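Short chain dehydrogenase (Mycobacterium smegmatis, PDB 3UCX) probably acts as an NAD(P)-dependent oxidoreductase of the short-chain dehydrogenase family, built on a Rossmann fold, with a substrate that is not established. Local coordinates at residues A116-L125 against M162-M170; S224-V235 against D256-A264. All coordinates share one frame; numbering follows the deposited sequence.

In the fold
Both contacts belong to one Rossmann-fold chain, yet they illustrate how chemistry follows position. Contact 1 joins two long helices, 110-130 and 158-179, whose side chains mesh without a single direct hydrogen bond between the two segments. Contact 2, its centre about 23 Å from that of contact 1, brings the loop ahead of helix 232-243 against the chain's C-terminal tail as it leaves strand 254-257, the last of this chain's sheet; here backbone bonds, a salt bridge and a buried cysteine share the work. No secondary-structure element is common to the two. Each is largely buried, and each faces another copy of the protein: the second subunit at contact 1, chiefly the third at contact 2.

Contact 1: residues A116-L125 against M162-M170; sequences AIELTVFGAL and MAKSALLAM
V121 enters helix 162-170 as a knob, seated in the hole formed by A163, A166, L167 and M170. CG2 lies 3.4 Å from A163 O and also meets the methyl of A166, whereas CG1, anti to the backbone N (chi1 -178°), reaches the sulfur of M170, with CG1 and SD 3.8 Å apart. The M170 chain runs extended as far as SD and then bends (chi3 78°), which brings CE to 3.6 Å from V121 O; the same sulfur lies 3.8 Å from L125 CB. Small residues permit this intimacy: the segment axes come within 8.6 Å at an angle of only 14°, and A116 CB meets A163 CB at 4.3 Å. L167 and T120 cross at about a right angle, L167 CD1 lying 3.6 Å from T120 O and its CD2 against T120 CG2. The polar side is looser. T120 turns its methyl to the neighbouring helix and its hydroxyl to a water 3.0 Å from OG1; K164 NZ, at the end of a twice-bent chain, donates only weakly to the same water. Helix 116-125 widens into a pi-type turn over 118-123, where G123 N reaches E118 O; just before it, I117 O accepts from both V121 N and F122 N. The near-parallel pair belongs to helices 110-130 and 158-179 of the Rossmann fold, following strands 91-94 and 141-145, which are adjacent in the sheet. Against the same pair lies the second subunit, whose M162 packs on V121, while K164 O holds N146 in the loop after strand 141-145.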
loop_
_atom_site.group_PDB
_atom_site.type_symbol
_atom_site.label_atom_id
_atom_site.label_comp_id
_atom_site.label_asym_id
_atom_site.label_seq_id
_atom_site.Cartn_x
_atom_site.Cartn_y
_atom_site.Cartn_z
ATOM N N ALA A 116 16.396 -1.468 -19.973
ATOM C CA ALA A 116 15.427 -2.216 -19.141
ATOM C C ALA A 116 13.994 -1.635 -19.284
ATOM O O ALA A 116 13.014 -2.370 -19.475
ATOM C CB ALA A 116 15.860 -2.218 -17.676
ATOM N N ILE A 117 13.896 -0.320 -19.204
ATOM C CA ILE A 117 12.634 0.398 -19.413
ATOM C C ILE A 117 12.110 0.166 -20.843
ATOM O O ILE A 117 10.939 -0.142 -21.048
ATOM C CB ILE A 117 12.788 1.897 -19.061
ATOM C CG1 ILE A 117 12.946 2.056 -17.542
ATOM C CG2 ILE A 117 11.573 2.701 -19.516
ATOM C CD1 ILE A 117 13.400 3.427 -17.095
ATOM N N GLU A 118 13.003 0.242 -21.820
ATOM C CA GLU A 118 12.611 0.009 -23.207
ATOM C C GLU A 118 11.930 -1.330 -23.434
ATOM O O GLU A 118 10.910 -1.396 -24.133
ATOM C CB GLU A 118 13.799 0.169 -24.150
ATOM C CG GLU A 118 13.401 0.479 -25.561
ATOM C CD GLU A 118 12.700 1.826 -25.749
ATOM O OE1 GLU A 118 12.994 2.832 -25.066
ATOM O OE2 GLU A 118 11.833 1.886 -26.640
ATOM N N LEU A 119 12.477 -2.391 -22.841
ATOM C CA LEU A 119 11.947 -3.719 -23.022
ATOM C C LEU A 119 10.735 -3.963 -22.117
ATOM O O LEU A 119 9.669 -4.323 -22.592
ATOM C CB LEU A 119 13.028 -4.763 -22.750
ATOM C CG LEU A 119 12.627 -6.211 -23.056
ATOM C CD1 LEU A 119 12.123 -6.345 -24.488
ATOM C CD2 LEU A 119 13.810 -7.146 -22.783
ATOM N N THR A 120 10.912 -3.731 -20.823
ATOM C CA THR A 120 9.925 -4.072 -19.796
ATOM C C THR A 120 8.675 -3.171 -19.822
ATOM O O THR A 120 7.554 -3.628 -19.550
ATOM C CB THR A 120 10.582 -3.975 -18.413
ATOM O OG1 THR A 120 11.565 -5.006 -18.308
ATOM C CG2 THR A 120 9.562 -4.096 -17.254
ATOM N N VAL A 121 8.877 -1.904 -20.128
ATOM C CA VAL A 121 7.785 -0.936 -20.080
ATOM C C VAL A 121 7.286 -0.631 -21.502
ATOM O O VAL A 121 6.130 -0.919 -21.852
ATOM C CB VAL A 121 8.195 0.357 -19.362
ATOM C CG1 VAL A 121 7.014 1.318 -19.297
ATOM C CG2 VAL A 121 8.738 0.061 -17.952
ATOM N N PHE A 122 8.141 -0.041 -22.315
ATOM C CA PHE A 122 7.696 0.410 -23.636
ATOM C C PHE A 122 7.371 -0.722 -24.576
ATOM O O PHE A 122 6.440 -0.611 -25.375
ATOM C CB PHE A 122 8.663 1.415 -24.249
ATOM C CG PHE A 122 8.811 2.674 -23.440
ATOM C CD1 PHE A 122 7.706 3.325 -22.911
ATOM C CD2 PHE A 122 10.060 3.215 -23.195
ATOM C CE1 PHE A 122 7.853 4.485 -22.142
ATOM C CE2 PHE A 122 10.215 4.378 -22.446
ATOM C CZ PHE A 122 9.118 5.021 -21.918
ATOM N N GLY A 123 8.118 -1.823 -24.470
ATOM C CA GLY A 123 7.809 -3.037 -25.220
ATOM C C GLY A 123 6.427 -3.588 -24.916
ATOM O O GLY A 123 5.653 -3.894 -25.836
ATOM N N ALA A 124 6.116 -3.716 -23.633
ATOM C CA ALA A 124 4.804 -4.172 -23.202
ATOM C C ALA A 124 3.723 -3.209 -23.690
ATOM O O ALA A 124 2.669 -3.657 -24.177
ATOM C CB ALA A 124 4.739 -4.324 -21.664
ATOM N N LEU A 125 3.981 -1.902 -23.602
ATOM C CA LEU A 125 2.976 -0.904 -24.054
ATOM C C LEU A 125 2.742 -1.054 -25.565
ATOM O O LEU A 125 1.598 -1.070 -26.038
ATOM C CB LEU A 125 3.436 0.514 -23.765
ATOM C CG LEU A 125 2.452 1.654 -24.082
ATOM C CD1 LEU A 125 1.085 1.404 -23.449
ATOM C CD2 LEU A 125 3.032 3.003 -23.662
ATOM N N MET A 162 12.868 -0.414 -10.422
ATOM C CA MET A 162 12.480 0.816 -11.126
ATOM C C MET A 162 11.648 0.504 -12.367
ATOM O O MET A 162 10.568 1.072 -12.554
ATOM C CB MET A 162 13.685 1.657 -11.527
ATOM C CG MET A 162 13.349 2.819 -12.490
ATOM S SD MET A 162 14.828 3.479 -13.283
ATOM C CE MET A 162 15.603 4.174 -11.829
ATOM N N ALA A 163 12.145 -0.401 -13.200
ATOM C CA ALA A 163 11.465 -0.760 -14.448
ATOM C C ALA A 163 10.141 -1.455 -14.160
ATOM O O ALA A 163 9.098 -1.164 -14.790
ATOM C CB ALA A 163 12.367 -1.655 -15.284
ATOM N N LYS A 164 10.180 -2.398 -13.231
ATOM C CA LYS A 164 8.962 -3.119 -12.865
ATOM C C LYS A 164 7.893 -2.214 -12.240
ATOM O O LYS A 164 6.692 -2.416 -12.470
ATOM C CB LYS A 164 9.297 -4.302 -11.979
ATOM C CG LYS A 164 10.015 -5.421 -12.761
ATOM C CD LYS A 164 9.025 -6.197 -13.610
ATOM C CE LYS A 164 9.482 -7.594 -13.977
ATOM N NZ LYS A 164 10.133 -7.614 -15.303
ATOM N N SER A 165 8.330 -1.239 -11.459
ATOM C CA SER A 165 7.435 -0.268 -10.842
ATOM C C SER A 165 6.800 0.639 -11.887
ATOM O O SER A 165 5.612 0.932 -11.818
ATOM C CB SER A 165 8.178 0.556 -9.812
ATOM O OG SER A 165 8.545 -0.296 -8.716
ATOM N N ALA A 166 7.587 1.080 -12.849
ATOM C CA ALA A 166 7.056 1.871 -13.956
ATOM C C ALA A 166 6.011 1.024 -14.722
ATOM O O ALA A 166 4.932 1.523 -15.086
ATOM C CB ALA A 166 8.184 2.339 -14.892
ATOM N N LEU A 167 6.310 -0.264 -14.926
ATOM C CA LEU A 167 5.383 -1.176 -15.596
ATOM C C LEU A 167 4.078 -1.343 -14.816
ATOM O O LEU A 167 2.996 -1.372 -15.405
ATOM C CB LEU A 167 6.039 -2.532 -15.849
ATOM C CG LEU A 167 5.122 -3.694 -16.290
ATOM C CD1 LEU A 167 4.458 -3.456 -17.657
ATOM C CD2 LEU A 167 5.897 -5.008 -16.288
ATOM N N LEU A 168 4.180 -1.492 -13.495
ATOM C CA LEU A 168 3.001 -1.652 -12.631
ATOM C C LEU A 168 2.109 -0.407 -12.697
ATOM O O LEU A 168 0.876 -0.498 -12.873
ATOM C CB LEU A 168 3.415 -1.963 -11.189
ATOM C CG LEU A 168 2.280 -2.196 -10.181
ATOM C CD1 LEU A 168 1.336 -3.312 -10.650
ATOM C CD2 LEU A 168 2.834 -2.425 -8.764
ATOM N N ALA A 169 2.746 0.752 -12.613
ATOM C CA ALA A 169 2.035 2.022 -12.686
ATOM C C ALA A 169 1.304 2.130 -14.053
ATOM O O ALA A 169 0.112 2.417 -14.115
ATOM C CB ALA A 169 3.000 3.180 -12.498
ATOM N N MET A 170 2.022 1.841 -15.131
ATOM C CA MET A 170 1.446 1.843 -16.470
ATOM C C MET A 170 0.275 0.862 -16.593
ATOM O O MET A 170 -0.760 1.178 -17.238
ATOM C CB MET A 170 2.513 1.483 -17.492
ATOM C CG MET A 170 2.053 1.587 -18.936
ATOM S SD MET A 170 3.316 0.968 -20.044
ATOM C CE MET A 170 3.128 -0.799 -19.889
HETATM O O HOH W 1 12.709 -5.346 -15.555
#

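Contact 2: residues S224-V235 against D256-A264; sequences SDLKRLPTEDEV and DVNCGEYKA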
loop_
_atom_site.group_PDB
_atom_site.type_symbol
_atom_site.label_atom_id
_atom_site.label_comp_id
_atom_site.label_asym_id
_atom_site.label_seq_id
_atom_site.Cartn_x
_atom_site.Cartn_y
_atom_site.Cartn_z
ATOM N N SER A 224 9.220 -16.782 3.023
ATOM C CA SER A 224 7.841 -17.144 2.649
ATOM C C SER A 224 7.116 -17.746 3.848
ATOM O O SER A 224 7.759 -18.223 4.797
ATOM C CB SER A 224 7.810 -18.131 1.480
ATOM O OG SER A 224 8.252 -19.435 1.856
ATOM N N ASP A 225 5.783 -17.728 3.801
ATOM C CA ASP A 225 4.977 -18.371 4.844
ATOM C C ASP A 225 5.024 -19.898 4.755
ATOM O O ASP A 225 4.955 -20.596 5.767
ATOM C CB ASP A 225 3.511 -17.952 4.736
ATOM C CG ASP A 225 3.300 -16.457 4.974
ATOM O OD1 ASP A 225 4.107 -15.797 5.680
ATOM O OD2 ASP A 225 2.293 -15.966 4.451
ATOM N N LEU A 226 5.064 -20.400 3.531
ATOM C CA LEU A 226 4.935 -21.831 3.262
ATOM C C LEU A 226 6.274 -22.568 3.249
ATOM O O LEU A 226 6.321 -23.803 3.219
ATOM C CB LEU A 226 4.181 -22.029 1.952
ATOM C CG LEU A 226 2.742 -21.501 1.960
ATOM C CD1 LEU A 226 2.208 -21.449 0.531
ATOM C CD2 LEU A 226 1.801 -22.317 2.828
ATOM N N LYS A 227 7.356 -21.802 3.268
ATOM C CA LYS A 227 8.723 -22.319 3.229
ATOM C C LYS A 227 8.969 -23.146 1.984
ATOM O O LYS A 227 9.646 -24.179 2.021
ATOM C CB LYS A 227 9.035 -23.118 4.491
ATOM C CG LYS A 227 8.660 -22.396 5.768
ATOM C CD LYS A 227 9.382 -21.073 5.903
ATOM C CE LYS A 227 8.792 -20.300 7.062
ATOM N NZ LYS A 227 9.347 -18.932 7.165
ATOM N N ARG A 228 8.396 -22.674 0.876
ATOM C CA ARG A 228 8.673 -23.232 -0.450
ATOM C C ARG A 228 8.564 -22.103 -1.457
ATOM O O ARG A 228 7.889 -21.104 -1.205
ATOM C CB ARG A 228 7.698 -24.352 -0.829
ATOM C CG ARG A 228 6.224 -24.077 -0.640
ATOM C CD ARG A 228 5.383 -25.303 -0.975
ATOM N NE ARG A 228 3.946 -25.159 -0.620
ATOM C CZ ARG A 228 3.004 -24.665 -1.435
ATOM N NH1 ARG A 228 3.319 -24.226 -2.641
ATOM N NH2 ARG A 228 1.735 -24.608 -1.045
ATOM N N LEU A 229 9.251 -22.253 -2.579
ATOM C CA LEU A 229 9.140 -21.294 -3.668
ATOM C C LEU A 229 7.959 -21.716 -4.542
ATOM O O LEU A 229 7.707 -22.921 -4.718
ATOM C CB LEU A 229 10.432 -21.305 -4.493
ATOM C CG LEU A 229 11.715 -20.852 -3.797
ATOM C CD1 LEU A 229 12.869 -20.891 -4.791
ATOM C CD2 LEU A 229 11.562 -19.437 -3.221
ATOM N N PRO A 230 7.224 -20.735 -5.112
ATOM C CA PRO A 230 6.220 -21.113 -6.080
ATOM C C PRO A 230 6.857 -21.736 -7.316
ATOM O O PRO A 230 7.987 -21.398 -7.670
ATOM C CB PRO A 230 5.523 -19.783 -6.419
ATOM C CG PRO A 230 6.545 -18.772 -6.173
ATOM C CD PRO A 230 7.372 -19.279 -5.007
ATOM N N THR A 231 6.139 -22.672 -7.920
ATOM C CA THR A 231 6.587 -23.370 -9.120
ATOM C C THR A 231 6.114 -22.643 -10.372
ATOM O O THR A 231 5.224 -21.797 -10.298
ATOM C CB THR A 231 6.010 -24.773 -9.194
ATOM O OG1 THR A 231 4.586 -24.693 -9.359
ATOM C CG2 THR A 231 6.382 -25.613 -7.920
ATOM N N GLU A 232 6.713 -22.989 -11.508
ATOM C CA GLU A 232 6.289 -22.438 -12.785
ATOM C C GLU A 232 4.799 -22.681 -12.985
ATOM O O GLU A 232 4.070 -21.766 -13.406
ATOM C CB GLU A 232 7.110 -23.034 -13.929
ATOM C CG GLU A 232 8.554 -22.566 -13.916
ATOM C CD GLU A 232 9.373 -23.117 -15.066
ATOM O OE1 GLU A 232 8.785 -23.539 -16.100
ATOM O OE2 GLU A 232 10.616 -23.086 -14.946
ATOM N N ASP A 233 4.334 -23.893 -12.665
ATOM C CA ASP A 233 2.904 -24.164 -12.778
ATOM C C ASP A 233 2.062 -23.260 -11.868
ATOM O O ASP A 233 0.984 -22.840 -12.254
ATOM C CB ASP A 233 2.561 -25.640 -12.530
ATOM C CG ASP A 233 2.676 -26.491 -13.798
ATOM O OD1 ASP A 233 2.227 -26.080 -14.898
ATOM O OD2 ASP A 233 3.209 -27.603 -13.696
ATOM N N GLU A 234 2.526 -22.987 -10.655
ATOM C CA GLU A 234 1.719 -22.185 -9.721
ATOM C C GLU A 234 1.600 -20.746 -10.200
ATOM O O GLU A 234 0.553 -20.109 -10.039
ATOM C CB GLU A 234 2.285 -22.253 -8.283
ATOM C CG GLU A 234 1.940 -23.578 -7.592
ATOM C CD GLU A 234 2.692 -23.838 -6.287
ATOM O OE1 GLU A 234 3.826 -23.358 -6.139
ATOM O OE2 GLU A 234 2.136 -24.527 -5.415
ATOM N N VAL A 235 2.668 -20.226 -10.788
ATOM C CA VAL A 235 2.628 -18.858 -11.303
ATOM C C VAL A 235 1.756 -18.844 -12.565
ATOM O O VAL A 235 0.896 -17.948 -12.748
ATOM C CB VAL A 235 4.038 -18.308 -11.576
ATOM C CG1 VAL A 235 3.964 -16.902 -12.221
ATOM C CG2 VAL A 235 4.854 -18.317 -10.281
ATOM N N ASP A 256 0.009 -11.340 -6.239
ATOM C CA ASP A 256 1.359 -11.765 -5.885
ATOM C C ASP A 256 1.375 -13.259 -5.694
ATOM O O ASP A 256 0.521 -13.793 -4.997
ATOM C CB ASP A 256 1.794 -11.091 -4.588
ATOM C CG ASP A 256 1.971 -9.578 -4.733
ATOM O OD1 ASP A 256 0.966 -8.876 -4.957
ATOM O OD2 ASP A 256 3.105 -9.089 -4.597
ATOM N N VAL A 257 2.332 -13.927 -6.328
ATOM C CA VAL A 257 2.463 -15.380 -6.229
ATOM C C VAL A 257 3.855 -15.612 -5.649
ATOM O O VAL A 257 4.848 -15.670 -6.376
ATOM C CB VAL A 257 2.277 -16.087 -7.580
ATOM C CG1 VAL A 257 2.296 -17.618 -7.406
ATOM C CG2 VAL A 257 0.980 -15.664 -8.278
ATOM N N ASN A 258 3.916 -15.710 -4.331
ATOM C CA ASN A 258 5.175 -15.713 -3.623
ATOM C C ASN A 258 5.190 -16.510 -2.346
ATOM O O ASN A 258 6.101 -16.340 -1.519
ATOM C CB ASN A 258 5.611 -14.256 -3.356
ATOM C CG ASN A 258 4.641 -13.487 -2.483
ATOM O OD1 ASN A 258 3.893 -14.066 -1.689
ATOM N ND2 ASN A 258 4.669 -12.143 -2.596
ATOM N N CYS A 259 4.198 -17.374 -2.174
ATOM C CA CYS A 259 4.091 -18.236 -1.003
ATOM C C CYS A 259 4.074 -17.451 0.301
ATOM O O CYS A 259 4.384 -17.989 1.363
ATOM C CB CYS A 259 5.163 -19.341 -1.042
ATOM S SG CYS A 259 4.814 -20.457 -2.408
ATOM N N GLY A 260 3.650 -16.181 0.205
ATOM C CA GLY A 260 3.444 -15.347 1.380
ATOM C C GLY A 260 4.578 -14.414 1.775
ATOM O O GLY A 260 4.432 -13.691 2.734
ATOM N N GLU A 261 5.672 -14.375 1.029
ATOM C CA GLU A 261 6.830 -13.579 1.442
ATOM C C GLU A 261 6.511 -12.092 1.631
ATOM O O GLU A 261 6.942 -11.472 2.619
ATOM C CB GLU A 261 8.020 -13.774 0.492
ATOM C CG GLU A 261 9.290 -13.153 1.056
ATOM C CD GLU A 261 10.567 -13.533 0.346
ATOM O OE1 GLU A 261 10.557 -14.249 -0.649
ATOM O OE2 GLU A 261 11.620 -13.053 0.787
ATOM N N TYR A 262 5.741 -11.546 0.693
ATOM C CA TYR A 262 5.193 -10.190 0.802
ATOM C C TYR A 262 3.689 -10.248 0.578
ATOM O O TYR A 262 3.190 -10.989 -0.275
ATOM C CB TYR A 262 5.853 -9.228 -0.185
ATOM C CG TYR A 262 7.326 -9.064 0.101
ATOM C CD1 TYR A 262 7.785 -8.137 1.037
ATOM C CD2 TYR A 262 8.262 -9.870 -0.531
ATOM C CE1 TYR A 262 9.151 -8.020 1.298
ATOM C CE2 TYR A 262 9.618 -9.759 -0.271
ATOM C CZ TYR A 262 10.054 -8.846 0.640
ATOM O OH TYR A 262 11.417 -8.737 0.872
ATOM N N LYS A 263 2.975 -9.448 1.355
ATOM C CA LYS A 263 1.527 -9.487 1.388
ATOM C C LYS A 263 0.935 -8.146 0.970
ATOM O O LYS A 263 1.361 -7.090 1.440
ATOM C CB LYS A 263 1.079 -9.833 2.786
ATOM C CG LYS A 263 1.610 -11.188 3.259
ATOM C CD LYS A 263 1.065 -11.597 4.594
ATOM C CE LYS A 263 1.594 -12.980 5.044
ATOM N NZ LYS A 263 3.079 -13.114 5.146
ATOM N N ALA A 264 -0.044 -8.195 0.083
ATOM C CA ALA A 264 -0.743 -6.996 -0.388
ATOM C C ALA A 264 -2.184 -7.352 -0.760
ATOM O O ALA A 264 -3.000 -6.442 -1.032
ATOM C CB ALA A 264 -0.029 -6.409 -1.597
ATOM O OXT ALA A 264 -2.536 -8.544 -0.767
#
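The C-terminal tail of the Rossmann fold turns sharply after strand 254-257, and the type I' turn N258-E261 carries C259 into the bend of loop 224-231. C259 meets that loop with both backbone and side chain: its carbonyl O accepts from D225 N at 2.8 Å and, more weakly, from L226 N, while its side chain packs against the loop backbone, CB 3.3 Å from R228 O and SG 3.6 Å from P230 N. L226 CD1 closes over C259 CB. The turn is braced as an Asx turn, N258 OD1 accepting from G260 N, and N258 ND2 reaches on to Y262 O. G260 adopts backbone angles of 96°/2°, which by themselves call for glycine, and D225 OD2 lies just where a CB would point. K263, bent at its last torsion (chi4 58°), and D225 come from opposite directions to form a salt bridge: K263 NZ lies 2.9 Å from D225 OD1, on its syn lone pair, with a weaker bond to OD2, and also donates to G260 O at 2.8 Å. T176 of the third subunit bonds both partners. Beyond the turn, the loop passes into helix 232-243 through a capping box, E234 N to T231 OG1 and T231 N to E234 OE1. P230 CB and V235 CG2 both pack on V257 CG1, the latter at 3.9 Å. S248 of the third subunit takes hydrogen bonds with R228 and E234.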